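Trp Repressor Binding Protein (Bacillus subtilis, PDB 1RLI) probably acts as an NAD(P)H-dependent oxidoreductase that carries FMN on a flavodoxin-like fold, as a member of the SsuE family. Local coordinates at residues N18-L22 and N159-L165; P57-Y62 and L92-W97; R68-C72 and Q112-K116; F150-V154 and A173-K179. The contacts are given in a common frame with arbitrary orientation. Numbering follows the deposited sequence.

Interaction 1 (N18-L22 and N159-L165)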
loop_
_atom_site.group_PDB
_atom_site.type_symbol
_atom_site.label_atom_id
_atom_site.label_comp_id
_atom_site.label_asym_id
_atom_site.label_seq_id
_atom_site.Cartn_x
_atom_site.Cartn_y
_atom_site.Cartn_z
ATOM N N ASN D 18 -17.402 2.799 -18.649
ATOM C CA ASN D 18 -17.345 1.719 -17.675
ATOM C C ASN D 18 -17.698 2.165 -16.274
ATOM O O ASN D 18 -18.285 1.409 -15.501
ATOM C CB ASN D 18 -15.961 1.085 -17.676
ATOM C CG ASN D 18 -15.586 0.539 -19.028
ATOM O OD1 ASN D 18 -16.356 -0.203 -19.642
ATOM N ND2 ASN D 18 -14.405 0.899 -19.508
ATOM N N THR D 19 -17.326 3.395 -15.947
ATOM C CA THR D 19 -17.599 3.949 -14.641
ATOM C C THR D 19 -19.100 4.123 -14.435
ATOM O O THR D 19 -19.635 3.779 -13.381
ATOM C CB THR D 19 -16.876 5.305 -14.476
ATOM O OG1 THR D 19 -15.460 5.074 -14.399
ATOM C CG2 THR D 19 -17.344 6.012 -13.237
ATOM N N ASP D 20 -19.772 4.669 -15.444
ATOM C CA ASP D 20 -21.217 4.877 -15.368
ATOM C C ASP D 20 -21.941 3.551 -15.210
ATOM O O ASP D 20 -22.836 3.403 -14.373
ATOM C CB ASP D 20 -21.737 5.553 -16.638
ATOM C CG ASP D 20 -21.230 6.966 -16.802
ATOM O OD1 ASP D 20 -22.035 7.828 -17.218
ATOM O OD2 ASP D 20 -20.036 7.215 -16.529
ATOM N N VAL D 21 -21.547 2.594 -16.037
ATOM C CA VAL D 21 -22.141 1.267 -16.027
ATOM C C VAL D 21 -22.020 0.590 -14.664
ATOM O O VAL D 21 -23.011 0.110 -14.127
ATOM C CB VAL D 21 -21.490 0.368 -17.110
ATOM C CG1 VAL D 21 -21.981 -1.065 -16.975
ATOM C CG2 VAL D 21 -21.817 0.913 -18.503
ATOM N N LEU D 22 -20.809 0.548 -14.100
ATOM C CA LEU D 22 -20.628 -0.097 -12.809
ATOM C C LEU D 22 -21.404 0.598 -11.706
ATOM O O LEU D 22 -21.932 -0.056 -10.811
ATOM C CB LEU D 22 -19.147 -0.146 -12.414
ATOM C CG LEU D 22 -18.324 -1.310 -12.957
ATOM C CD1 LEU D 22 -16.899 -1.262 -12.397
ATOM C CD2 LEU D 22 -19.000 -2.616 -12.557
ATOM N N ASN D 159 -10.867 -0.810 -20.736
ATOM C CA ASN D 159 -10.088 0.185 -21.470
ATOM C C ASN D 159 -10.986 1.049 -22.342
ATOM O O ASN D 159 -10.914 2.277 -22.308
ATOM C CB ASN D 159 -9.047 -0.506 -22.359
ATOM C CG ASN D 159 -7.753 -0.793 -21.630
ATOM O OD1 ASN D 159 -7.075 0.126 -21.169
ATOM N ND2 ASN D 159 -7.398 -2.072 -21.522
ATOM N N ARG D 160 -11.830 0.390 -23.127
ATOM C CA ARG D 160 -12.741 1.081 -24.025
ATOM C C ARG D 160 -14.167 0.934 -23.517
ATOM O O ARG D 160 -14.497 -0.042 -22.847
ATOM C CB ARG D 160 -12.626 0.497 -25.436
ATOM C CG ARG D 160 -11.193 0.339 -25.921
ATOM C CD ARG D 160 -10.437 1.652 -25.843
ATOM N NE ARG D 160 -9.024 1.488 -26.166
ATOM C CZ ARG D 160 -8.132 2.474 -26.144
ATOM N NH1 ARG D 160 -8.507 3.704 -25.812
ATOM N NH2 ARG D 160 -6.864 2.232 -26.454
ATOM N N PRO D 161 -15.031 1.909 -23.834
ATOM C CA PRO D 161 -16.434 1.911 -23.416
ATOM C C PRO D 161 -17.127 0.556 -23.554
ATOM O O PRO D 161 -16.933 -0.161 -24.537
ATOM C CB PRO D 161 -17.049 2.977 -24.315
ATOM C CG PRO D 161 -15.941 3.973 -24.423
ATOM C CD PRO D 161 -14.741 3.083 -24.680
ATOM N N GLY D 162 -17.911 0.206 -22.543
ATOM C CA GLY D 162 -18.641 -1.046 -22.567
ATOM C C GLY D 162 -17.868 -2.330 -22.321
ATOM O O GLY D 162 -18.475 -3.389 -22.173
ATOM N N ASP D 163 -16.543 -2.273 -22.260
ATOM C CA ASP D 163 -15.817 -3.512 -22.049
ATOM C C ASP D 163 -15.907 -4.013 -20.611
ATOM O O ASP D 163 -15.501 -5.139 -20.324
ATOM C CB ASP D 163 -14.356 -3.369 -22.499
ATOM C CG ASP D 163 -13.513 -2.592 -21.523
ATOM O OD1 ASP D 163 -14.022 -1.610 -20.943
ATOM O OD2 ASP D 163 -12.330 -2.960 -21.350
ATOM N N ILE D 164 -16.454 -3.200 -19.708
ATOM C CA ILE D 164 -16.585 -3.641 -18.318
ATOM C C ILE D 164 -17.619 -4.759 -18.226
ATOM O O ILE D 164 -17.553 -5.616 -17.338
ATOM C CB ILE D 164 -17.011 -2.496 -17.359
ATOM C CG1 ILE D 164 -16.913 -2.987 -15.913
ATOM C CG2 ILE D 164 -18.446 -2.052 -17.638
ATOM C CD1 ILE D 164 -15.490 -3.292 -15.465
ATOM N N LEU D 165 -18.571 -4.745 -19.153
ATOM C CA LEU D 165 -19.617 -5.759 -19.201
ATOM C C LEU D 165 -19.015 -7.158 -19.364
ATOM O O LEU D 165 -19.702 -8.163 -19.194
ATOM C CB LEU D 165 -20.575 -5.458 -20.356
ATOM C CG LEU D 165 -21.280 -4.102 -20.255
ATOM C CD1 LEU D 165 -22.037 -3.804 -21.533
ATOM C CD2 LEU D 165 -22.223 -4.109 -19.059
HETATM O O HOH W 1 -12.399 3.444 -19.767
#
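A helix start is joined to a distant loop by one asparagine held by a turn, through main-chain atoms and the D163 carboxylate. Helix 18-27 of this flavodoxin-like fold meets the loop between strand 149-157 and helix 168-175. N18 OD1 accepts a hydrogen bond from I164 N at 3.0 Å, while N18 ND2 gives two weak ones, to D163 OD1 at 2.9 Å and to R160 O at 3.5 Å. The type II turn from R160 to D163, closed by D163 N to R160 O at 3.1 Å and with G162 at positive phi, brings these partners around the N18 amide. Further along, the contact becomes apolar: V21 CG1 lies 3.7 Å from both I164 CG2 and L165 CD2, and L22 CG is 3.7 Å from I164 CG1. Behind the contact, L22 rests on I121 and V123 of strand 117-124 and on L171 and A174 of helix 168-175, and T19 on A78 and P80 of strand 74-80.

Interaction 2 (P57-Y62 and L92-W97)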
loop_
_atom_site.group_PDB
_atom_site.type_symbol
_atom_site.label_atom_id
_atom_site.label_comp_id
_atom_site.label_asym_id
_atom_site.label_seq_id
_atom_site.Cartn_x
_atom_site.Cartn_y
_atom_site.Cartn_z
ATOM N N PRO D 57 -10.842 20.194 -15.889
ATOM C CA PRO D 57 -12.056 20.160 -15.069
ATOM C C PRO D 57 -12.710 21.538 -14.968
ATOM O O PRO D 57 -12.026 22.573 -14.958
ATOM C CB PRO D 57 -11.549 19.688 -13.706
ATOM C CG PRO D 57 -10.344 18.831 -14.071
ATOM C CD PRO D 57 -9.683 19.661 -15.149
ATOM N N VAL D 58 -14.035 21.528 -14.882
ATOM C CA VAL D 58 -14.830 22.743 -14.747
ATOM C C VAL D 58 -15.519 22.633 -13.398
ATOM O O VAL D 58 -16.239 21.665 -13.154
ATOM C CB VAL D 58 -15.910 22.835 -15.849
ATOM C CG1 VAL D 58 -16.775 24.086 -15.634
ATOM C CG2 VAL D 58 -15.248 22.850 -17.219
ATOM N N GLN D 59 -15.314 23.622 -12.534
ATOM C CA GLN D 59 -15.907 23.580 -11.203
ATOM C C GLN D 59 -16.838 24.743 -10.906
ATOM O O GLN D 59 -16.982 25.149 -9.762
ATOM C CB GLN D 59 -14.804 23.524 -10.142
ATOM C CG GLN D 59 -13.900 22.304 -10.233
ATOM C CD GLN D 59 -13.024 22.187 -9.004
ATOM O OE1 GLN D 59 -12.539 23.189 -8.499
ATOM N NE2 GLN D 59 -12.815 20.968 -8.523
ATOM N N ASP D 60 -17.487 25.271 -11.937
ATOM C CA ASP D 60 -18.404 26.382 -11.734
ATOM C C ASP D 60 -19.556 25.976 -10.829
ATOM O O ASP D 60 -20.089 26.809 -10.082
ATOM C CB ASP D 60 -18.959 26.866 -13.081
ATOM C CG ASP D 60 -17.896 27.508 -13.957
ATOM O OD1 ASP D 60 -16.846 26.877 -14.201
ATOM O OD2 ASP D 60 -18.110 28.653 -14.410
ATOM N N ASP D 61 -19.929 24.698 -10.870
ATOM C CA ASP D 61 -21.046 24.230 -10.059
ATOM C C ASP D 61 -20.638 23.465 -8.791
ATOM O O ASP D 61 -21.431 22.702 -8.230
ATOM C CB ASP D 61 -21.987 23.378 -10.923
ATOM C CG ASP D 61 -21.365 22.057 -11.361
ATOM O OD1 ASP D 61 -20.123 21.982 -11.535
ATOM O OD2 ASP D 61 -22.139 21.095 -11.544
ATOM N N TYR D 62 -19.413 23.711 -8.327
ATOM C CA TYR D 62 -18.896 23.036 -7.130
ATOM C C TYR D 62 -19.769 23.223 -5.887
ATOM O O TYR D 62 -20.054 22.250 -5.194
ATOM C CB TYR D 62 -17.449 23.495 -6.858
ATOM C CG TYR D 62 -16.822 22.890 -5.618
ATOM C CD1 TYR D 62 -16.207 21.642 -5.661
ATOM C CD2 TYR D 62 -16.846 23.572 -4.409
ATOM C CE1 TYR D 62 -15.619 21.084 -4.520
ATOM C CE2 TYR D 62 -16.264 23.016 -3.250
ATOM C CZ TYR D 62 -15.651 21.772 -3.322
ATOM O OH TYR D 62 -15.075 21.223 -2.189
ATOM N N LEU D 92 -9.314 17.151 -8.447
ATOM C CA LEU D 92 -9.501 18.575 -8.167
ATOM C C LEU D 92 -10.711 18.794 -7.256
ATOM O O LEU D 92 -10.730 19.734 -6.442
ATOM C CB LEU D 92 -9.655 19.376 -9.477
ATOM C CG LEU D 92 -8.336 19.921 -10.057
ATOM C CD1 LEU D 92 -7.334 18.775 -10.295
ATOM C CD2 LEU D 92 -8.626 20.689 -11.348
ATOM N N PHE D 93 -11.718 17.922 -7.377
ATOM C CA PHE D 93 -12.921 18.016 -6.536
ATOM C C PHE D 93 -12.555 17.738 -5.072
ATOM O O PHE D 93 -12.855 18.529 -4.170
ATOM C CB PHE D 93 -13.961 16.993 -6.995
ATOM C CG PHE D 93 -15.192 16.968 -6.136
ATOM C CD1 PHE D 93 -16.113 18.020 -6.185
ATOM C CD2 PHE D 93 -15.418 15.910 -5.262
ATOM C CE1 PHE D 93 -17.256 18.010 -5.363
ATOM C CE2 PHE D 93 -16.558 15.886 -4.435
ATOM C CZ PHE D 93 -17.479 16.945 -4.492
ATOM N N ILE D 94 -11.894 16.607 -4.827
ATOM C CA ILE D 94 -11.501 16.284 -3.457
ATOM C C ILE D 94 -10.490 17.313 -2.897
ATOM O O ILE D 94 -10.596 17.709 -1.729
ATOM C CB ILE D 94 -10.947 14.820 -3.392
ATOM C CG1 ILE D 94 -12.115 13.852 -3.654
ATOM C CG2 ILE D 94 -10.306 14.522 -2.027
ATOM C CD1 ILE D 94 -11.694 12.369 -3.828
ATOM N N ASP D 95 -9.539 17.771 -3.713
ATOM C CA ASP D 95 -8.557 18.738 -3.219
ATOM C C ASP D 95 -9.267 20.000 -2.698
ATOM O O ASP D 95 -8.797 20.627 -1.742
ATOM C CB ASP D 95 -7.569 19.181 -4.310
ATOM C CG ASP D 95 -6.451 18.162 -4.580
ATOM O OD1 ASP D 95 -6.329 17.157 -3.854
ATOM O OD2 ASP D 95 -5.687 18.406 -5.539
ATOM N N ARG D 96 -10.371 20.379 -3.343
ATOM C CA ARG D 96 -11.121 21.571 -2.934
ATOM C C ARG D 96 -11.822 21.396 -1.579
ATOM O O ARG D 96 -12.305 22.364 -0.986
ATOM C CB ARG D 96 -12.115 21.991 -4.034
ATOM C CG ARG D 96 -12.733 23.390 -3.851
ATOM C CD ARG D 96 -13.258 23.895 -5.200
ATOM N NE ARG D 96 -14.046 25.120 -5.093
ATOM C CZ ARG D 96 -14.456 25.818 -6.146
ATOM N NH1 ARG D 96 -14.135 25.402 -7.368
ATOM N NH2 ARG D 96 -15.204 26.914 -5.973
ATOM N N TRP D 97 -11.891 20.169 -1.058
ATOM C CA TRP D 97 -12.480 19.999 0.272
ATOM C C TRP D 97 -11.646 20.827 1.258
ATOM O O TRP D 97 -12.125 21.215 2.312
ATOM C CB TRP D 97 -12.475 18.527 0.709
ATOM C CG TRP D 97 -13.491 17.682 -0.010
ATOM C CD1 TRP D 97 -14.352 18.086 -0.993
ATOM C CD2 TRP D 97 -13.701 16.278 0.159
ATOM N NE1 TRP D 97 -15.080 17.011 -1.450
ATOM C CE2 TRP D 97 -14.696 15.889 -0.765
ATOM C CE3 TRP D 97 -13.135 15.308 0.995
ATOM C CZ2 TRP D 97 -15.141 14.563 -0.884
ATOM C CZ3 TRP D 97 -13.571 13.983 0.881
ATOM C CH2 TRP D 97 -14.571 13.625 -0.059
HETATM O O HOH W 2 -16.567 27.393 -8.436
#
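Three side chains, Y62, R96 and Q59, bury the most surface where, in this flavodoxin-like fold, the loop leading into helix 62-70 meets the end of helix 88-95, and they illustrate how an arginine can be held flat by an aromatic ring and at its edge by an amide. The R96 guanidinium stacks on the Y62 ring, its centre 4.3 Å from that of the ring and the planes at 17°. The aliphatic part of the same chain continues over the face: R96 CD sits 3.4 Å from the Y62 ring centroid, almost exactly on the normal, a CH-pi contact. Q59 uses both ends of its amide, joining the R96 side chain to the L92 carbonyl: Q59 OE1 accepts a hydrogen bond from R96 NH1 at 3.0 Å, and Q59 NE2 donates to L92 O at 3.2 Å. A water accepts from R96 NH2 at 2.9 Å and donates to Q59 O at 2.6 Å. Around this cluster, Y62 CE1 touches F93 CD1 at 3.5 Å with the rings oblique, and P57 CG meets L92 CD2 at 3.7 Å; P57 and L92 also meet a second subunit. The hydroxyl of Y62 is hydrogen-bonded to T100. F93 continues inward to I65, I66 and I69 of helix 62-70 and to L37 of strand 33-41, whereas W97 packs against I142 and M146 of helix 133-146.

Interaction 3 (R68-C72 and Q112-K116)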
loop_
_atom_site.group_PDB
_atom_site.type_symbol
_atom_site.label_atom_id
_atom_site.label_comp_id
_atom_site.label_asym_id
_atom_site.label_seq_id
_atom_site.Cartn_x
_atom_site.Cartn_y
_atom_site.Cartn_z
ATOM N N ARG D 68 -25.643 19.178 -2.580
ATOM C CA ARG D 68 -26.323 17.909 -2.809
ATOM C C ARG D 68 -25.682 16.778 -2.020
ATOM O O ARG D 68 -26.380 15.950 -1.425
ATOM C CB ARG D 68 -26.331 17.593 -4.300
ATOM C CG ARG D 68 -27.231 18.528 -5.067
ATOM C CD ARG D 68 -26.991 18.425 -6.542
ATOM N NE ARG D 68 -27.309 17.109 -7.076
ATOM C CZ ARG D 68 -26.813 16.646 -8.217
ATOM N NH1 ARG D 68 -25.978 17.401 -8.923
ATOM N NH2 ARG D 68 -27.151 15.441 -8.655
ATOM N N ILE D 69 -24.353 16.744 -2.002
ATOM C CA ILE D 69 -23.628 15.723 -1.256
ATOM C C ILE D 69 -23.967 15.752 0.223
ATOM O O ILE D 69 -24.081 14.705 0.871
ATOM C CB ILE D 69 -22.098 15.921 -1.390
ATOM C CG1 ILE D 69 -21.629 15.338 -2.711
ATOM C CG2 ILE D 69 -21.372 15.297 -0.194
ATOM C CD1 ILE D 69 -20.157 15.630 -3.009
ATOM N N LEU D 70 -24.115 16.952 0.770
ATOM C CA LEU D 70 -24.392 17.075 2.186
ATOM C C LEU D 70 -25.725 16.470 2.583
ATOM O O LEU D 70 -25.905 16.073 3.734
ATOM C CB LEU D 70 -24.289 18.544 2.620
ATOM C CG LEU D 70 -22.811 18.971 2.628
ATOM C CD1 LEU D 70 -22.673 20.473 2.911
ATOM C CD2 LEU D 70 -22.066 18.160 3.684
ATOM N N GLN D 71 -26.648 16.366 1.634
ATOM C CA GLN D 71 -27.955 15.783 1.929
ATOM C C GLN D 71 -27.975 14.253 1.821
ATOM O O GLN D 71 -28.988 13.624 2.135
ATOM C CB GLN D 71 -29.002 16.364 0.981
ATOM C CG GLN D 71 -29.049 17.888 0.978
ATOM C CD GLN D 71 -30.177 18.442 0.126
ATOM O OE1 GLN D 71 -31.354 18.259 0.441
ATOM N NE2 GLN D 71 -29.823 19.120 -0.961
ATOM N N CYS D 72 -26.861 13.657 1.399
ATOM C CA CYS D 72 -26.797 12.209 1.223
ATOM C C CYS D 72 -25.975 11.496 2.290
ATOM O O CYS D 72 -24.870 11.927 2.645
ATOM C CB CYS D 72 -26.246 11.879 -0.171
ATOM S SG CYS D 72 -27.257 12.512 -1.521
ATOM N N GLN D 112 -20.592 17.040 9.300
ATOM C CA GLN D 112 -21.553 16.431 8.387
ATOM C C GLN D 112 -20.931 15.295 7.569
ATOM O O GLN D 112 -21.543 14.239 7.381
ATOM C CB GLN D 112 -22.128 17.480 7.427
ATOM C CG GLN D 112 -23.110 18.455 8.048
ATOM C CD GLN D 112 -23.435 19.587 7.102
ATOM O OE1 GLN D 112 -22.554 20.359 6.728
ATOM N NE2 GLN D 112 -24.697 19.691 6.699
ATOM N N MET D 113 -19.721 15.504 7.058
ATOM C CA MET D 113 -19.086 14.446 6.276
ATOM C C MET D 113 -18.714 13.247 7.164
ATOM O O MET D 113 -18.774 12.099 6.714
ATOM C CB MET D 113 -17.821 14.969 5.582
ATOM C CG MET D 113 -18.080 16.002 4.485
ATOM S SD MET D 113 -18.955 15.362 3.030
ATOM C CE MET D 113 -17.572 14.761 2.030
ATOM N N SER D 114 -18.357 13.516 8.421
ATOM C CA SER D 114 -17.937 12.461 9.345
ATOM C C SER D 114 -18.956 11.366 9.639
ATOM O O SER D 114 -18.563 10.297 10.105
ATOM C CB SER D 114 -17.459 13.067 10.677
ATOM O OG SER D 114 -18.563 13.453 11.499
ATOM N N VAL D 115 -20.246 11.606 9.395
ATOM C CA VAL D 115 -21.233 10.562 9.651
ATOM C C VAL D 115 -21.657 9.854 8.363
ATOM O O VAL D 115 -22.545 9.003 8.380
ATOM C CB VAL D 115 -22.509 11.106 10.389
ATOM C CG1 VAL D 115 -22.114 11.675 11.743
ATOM C CG2 VAL D 115 -23.227 12.145 9.544
ATOM N N LYS D 116 -21.000 10.172 7.249
ATOM C CA LYS D 116 -21.358 9.538 5.980
ATOM C C LYS D 116 -20.588 8.250 5.725
ATOM O O LYS D 116 -19.542 8.018 6.317
ATOM C CB LYS D 116 -21.136 10.510 4.811
ATOM C CG LYS D 116 -21.977 11.791 4.928
ATOM C CD LYS D 116 -21.837 12.706 3.730
ATOM C CE LYS D 116 -22.547 14.052 3.970
ATOM N NZ LYS D 116 -24.024 13.903 4.213
#
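In a flavodoxin-like alpha/beta sandwich the helices lead back into the parallel strands, and this contact joins two such exits: the ends of helices 62-70 and 109-114, just ahead of strands 74-80 and 117-124. Its apolar part is modest. M113 SD lies 4.0 Å from I69 CG2 and 4.2 Å from L70 CD2, so the thioether fills the space beside two consecutive residues of the other helix; beneath it, I69, M113 and K116 all touch L75 of strand 74-80. L70, which has the most surface covered here, also packs on Q112. The polar part belongs to K116, whose chain is extended through chi2 and chi3 and bends at chi4 (-61°). Its buried ammonium group collects carbonyls from the last turn of helix 62-70 and from C72 just after it, without a carboxylate across the contact. K116 NZ donates to C72 O at 2.7 Å and to L70 O at 2.9 Å, and makes a weak third bond at 3.4 Å to I69 O, which also accepts from C72 N.

Interaction 4 (F150-V154 and A173-K179)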
loop_
_atom_site.group_PDB
_atom_site.type_symbol
_atom_site.label_atom_id
_atom_site.label_comp_id
_atom_site.label_asym_id
_atom_site.label_seq_id
_atom_site.Cartn_x
_atom_site.Cartn_y
_atom_site.Cartn_z
ATOM N N PHE D 150 -15.229 3.863 5.316
ATOM C CA PHE D 150 -14.953 3.336 3.979
ATOM C C PHE D 150 -15.517 1.942 4.020
ATOM O O PHE D 150 -14.853 1.015 4.497
ATOM C CB PHE D 150 -13.433 3.306 3.746
ATOM C CG PHE D 150 -13.028 3.059 2.319
ATOM C CD1 PHE D 150 -13.977 2.935 1.306
ATOM C CD2 PHE D 150 -11.683 2.962 1.990
ATOM C CE1 PHE D 150 -13.566 2.708 -0.041
ATOM C CE2 PHE D 150 -11.269 2.746 0.676
ATOM C CZ PHE D 150 -12.205 2.618 -0.340
ATOM N N LYS D 151 -16.748 1.815 3.510
ATOM C CA LYS D 151 -17.524 0.577 3.534
ATOM C C LYS D 151 -17.240 -0.482 2.479
ATOM O O LYS D 151 -17.501 -1.661 2.714
ATOM C CB LYS D 151 -19.009 0.918 3.485
ATOM C CG LYS D 151 -19.496 1.753 4.670
ATOM C CD LYS D 151 -19.385 0.976 5.972
ATOM C CE LYS D 151 -20.104 1.701 7.111
ATOM N NZ LYS D 151 -19.920 1.025 8.427
ATOM N N GLY D 152 -16.731 -0.095 1.318
ATOM C CA GLY D 152 -16.449 -1.111 0.312
ATOM C C GLY D 152 -16.024 -0.480 -0.990
ATOM O O GLY D 152 -16.139 0.734 -1.142
ATOM N N TYR D 153 -15.517 -1.292 -1.916
ATOM C CA TYR D 153 -15.100 -0.782 -3.221
ATOM C C TYR D 153 -15.143 -1.903 -4.229
ATOM O O TYR D 153 -15.307 -3.075 -3.879
ATOM C CB TYR D 153 -13.664 -0.244 -3.171
ATOM C CG TYR D 153 -12.650 -1.312 -2.820
ATOM C CD1 TYR D 153 -12.062 -2.116 -3.808
ATOM C CD2 TYR D 153 -12.333 -1.563 -1.481
ATOM C CE1 TYR D 153 -11.180 -3.152 -3.450
ATOM C CE2 TYR D 153 -11.462 -2.581 -1.125
ATOM C CZ TYR D 153 -10.896 -3.365 -2.102
ATOM O OH TYR D 153 -10.033 -4.368 -1.691
ATOM N N VAL D 154 -14.990 -1.523 -5.488
ATOM C CA VAL D 154 -14.918 -2.464 -6.577
ATOM C C VAL D 154 -13.821 -1.989 -7.538
ATOM O O VAL D 154 -13.778 -0.811 -7.902
ATOM C CB VAL D 154 -16.268 -2.552 -7.362
ATOM C CG1 VAL D 154 -16.107 -3.524 -8.539
ATOM C CG2 VAL D 154 -17.389 -3.012 -6.433
ATOM N N ALA D 173 -19.743 -7.758 -8.283
ATOM C CA ALA D 173 -19.186 -7.108 -7.099
ATOM C C ALA D 173 -19.886 -5.755 -6.923
ATOM O O ALA D 173 -20.192 -5.337 -5.803
ATOM C CB ALA D 173 -17.698 -6.896 -7.277
ATOM N N ALA D 174 -20.128 -5.068 -8.030
ATOM C CA ALA D 174 -20.795 -3.761 -7.965
ATOM C C ALA D 174 -22.260 -3.931 -7.529
ATOM O O ALA D 174 -22.783 -3.149 -6.740
ATOM C CB ALA D 174 -20.703 -3.056 -9.336
ATOM N N SER D 175 -22.916 -4.968 -8.031
ATOM C CA SER D 175 -24.308 -5.220 -7.656
ATOM C C SER D 175 -24.425 -5.506 -6.175
ATOM O O SER D 175 -25.451 -5.232 -5.560
ATOM C CB SER D 175 -24.870 -6.415 -8.424
ATOM O OG SER D 175 -25.020 -6.094 -9.788
ATOM N N ARG D 176 -23.373 -6.074 -5.597
ATOM C CA ARG D 176 -23.394 -6.393 -4.181
ATOM C C ARG D 176 -22.604 -5.389 -3.368
ATOM O O ARG D 176 -22.262 -5.651 -2.220
ATOM C CB ARG D 176 -22.837 -7.808 -3.977
ATOM C CG ARG D 176 -23.619 -8.859 -4.768
ATOM C CD ARG D 176 -22.975 -10.232 -4.691
ATOM N NE ARG D 176 -23.852 -11.263 -5.252
ATOM C CZ ARG D 176 -24.185 -11.360 -6.535
ATOM N NH1 ARG D 176 -23.713 -10.490 -7.424
ATOM N NH2 ARG D 176 -25.007 -12.326 -6.929
ATOM N N LEU D 177 -22.329 -4.228 -3.951
ATOM C CA LEU D 177 -21.522 -3.222 -3.266
ATOM C C LEU D 177 -22.073 -2.705 -1.944
ATOM O O LEU D 177 -21.378 -2.707 -0.935
ATOM C CB LEU D 177 -21.284 -2.023 -4.178
ATOM C CG LEU D 177 -20.280 -1.006 -3.622
ATOM C CD1 LEU D 177 -18.915 -1.672 -3.381
ATOM C CD2 LEU D 177 -20.153 0.136 -4.609
ATOM N N LEU D 178 -23.314 -2.243 -1.954
ATOM C CA LEU D 178 -23.888 -1.686 -0.742
ATOM C C LEU D 178 -24.116 -2.728 0.341
ATOM O O LEU D 178 -24.853 -3.690 0.130
ATOM C CB LEU D 178 -25.195 -0.955 -1.071
ATOM C CG LEU D 178 -25.044 0.334 -1.889
ATOM C CD1 LEU D 178 -24.003 1.228 -1.242
ATOM C CD2 LEU D 178 -24.625 0.008 -3.295
ATOM N N LYS D 179 -23.468 -2.534 1.491
ATOM C CA LYS D 179 -23.608 -3.457 2.617
ATOM C C LYS D 179 -25.068 -3.570 3.028
ATOM O O LYS D 179 -25.859 -2.655 2.802
ATOM C CB LYS D 179 -22.777 -2.995 3.825
ATOM C CG LYS D 179 -21.277 -3.234 3.689
ATOM C CD LYS D 179 -20.569 -3.112 5.035
ATOM C CE LYS D 179 -19.072 -3.372 4.902
ATOM N NZ LYS D 179 -18.359 -3.309 6.215
#
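Packing without a single hydrogen bond can still be closely fitted, as the meeting of strand 149-157 with the C-terminal end of helix 168-175 demonstrates. The principal bump on the strand is V154. V154 CG1 reaches A173 CB at 3.9 Å and V154 CG2 approaches A174 CB at 4.4 Å, so the valine sits against a stretch of helix where small side chains let the backbone come close: V154 CG2 is 3.7 Å from A173 O and 3.8 Å from A174 N. The reciprocal bump is L177. Past the helix the chain turns, and L177 CD1 enters the hollow over G152, lying 3.9 Å from G152 C, 3.7 Å from Y153 N and 3.7 Å from V154 CG2. With no side chain at G152, the leucine methyl can rest directly on strand backbone. At the exposed border, the extended side chain of K179 reaches across to the strand, K179 CE lying 3.2 Å from K151 O and K179 CD 4.4 Å from K151 CD. Y153 points away from the helix, and its hydroxyl is hydrogen-bonded to K129 of a third subunit; F150 packs on helix 133-146. Paired with strand 117-124, this outermost strand of the chain's sheet is covered by the helix that follows it, 168-175, and by the tail beyond, an arrangement characteristic of the edge of a flavodoxin-like, three-layered alpha/beta/alpha sandwich.

In the fold
The four contacts show how one central sheet is clasped from several sides. Interactions 1 and 4 adjoin where helix 18-27 packs on helix 168-175, L22 O lying 3.6 Å from A174 CB, with their centres about 17 Å apart. Interactions 2 and 3 form a second pair, also about 17 Å between centres, joined where F93 CZ meets I69 CD1 at 3.3 Å and W97 CZ2 meets M113 CE at 3.8 Å. Interactions 1 and 3 lie on opposite sides of the chain's centre, their centres about 28 Å apart. No FMN is bound here; platinum ions lie about 4 Å from the N18 side chain and about 5 Å from that of P57.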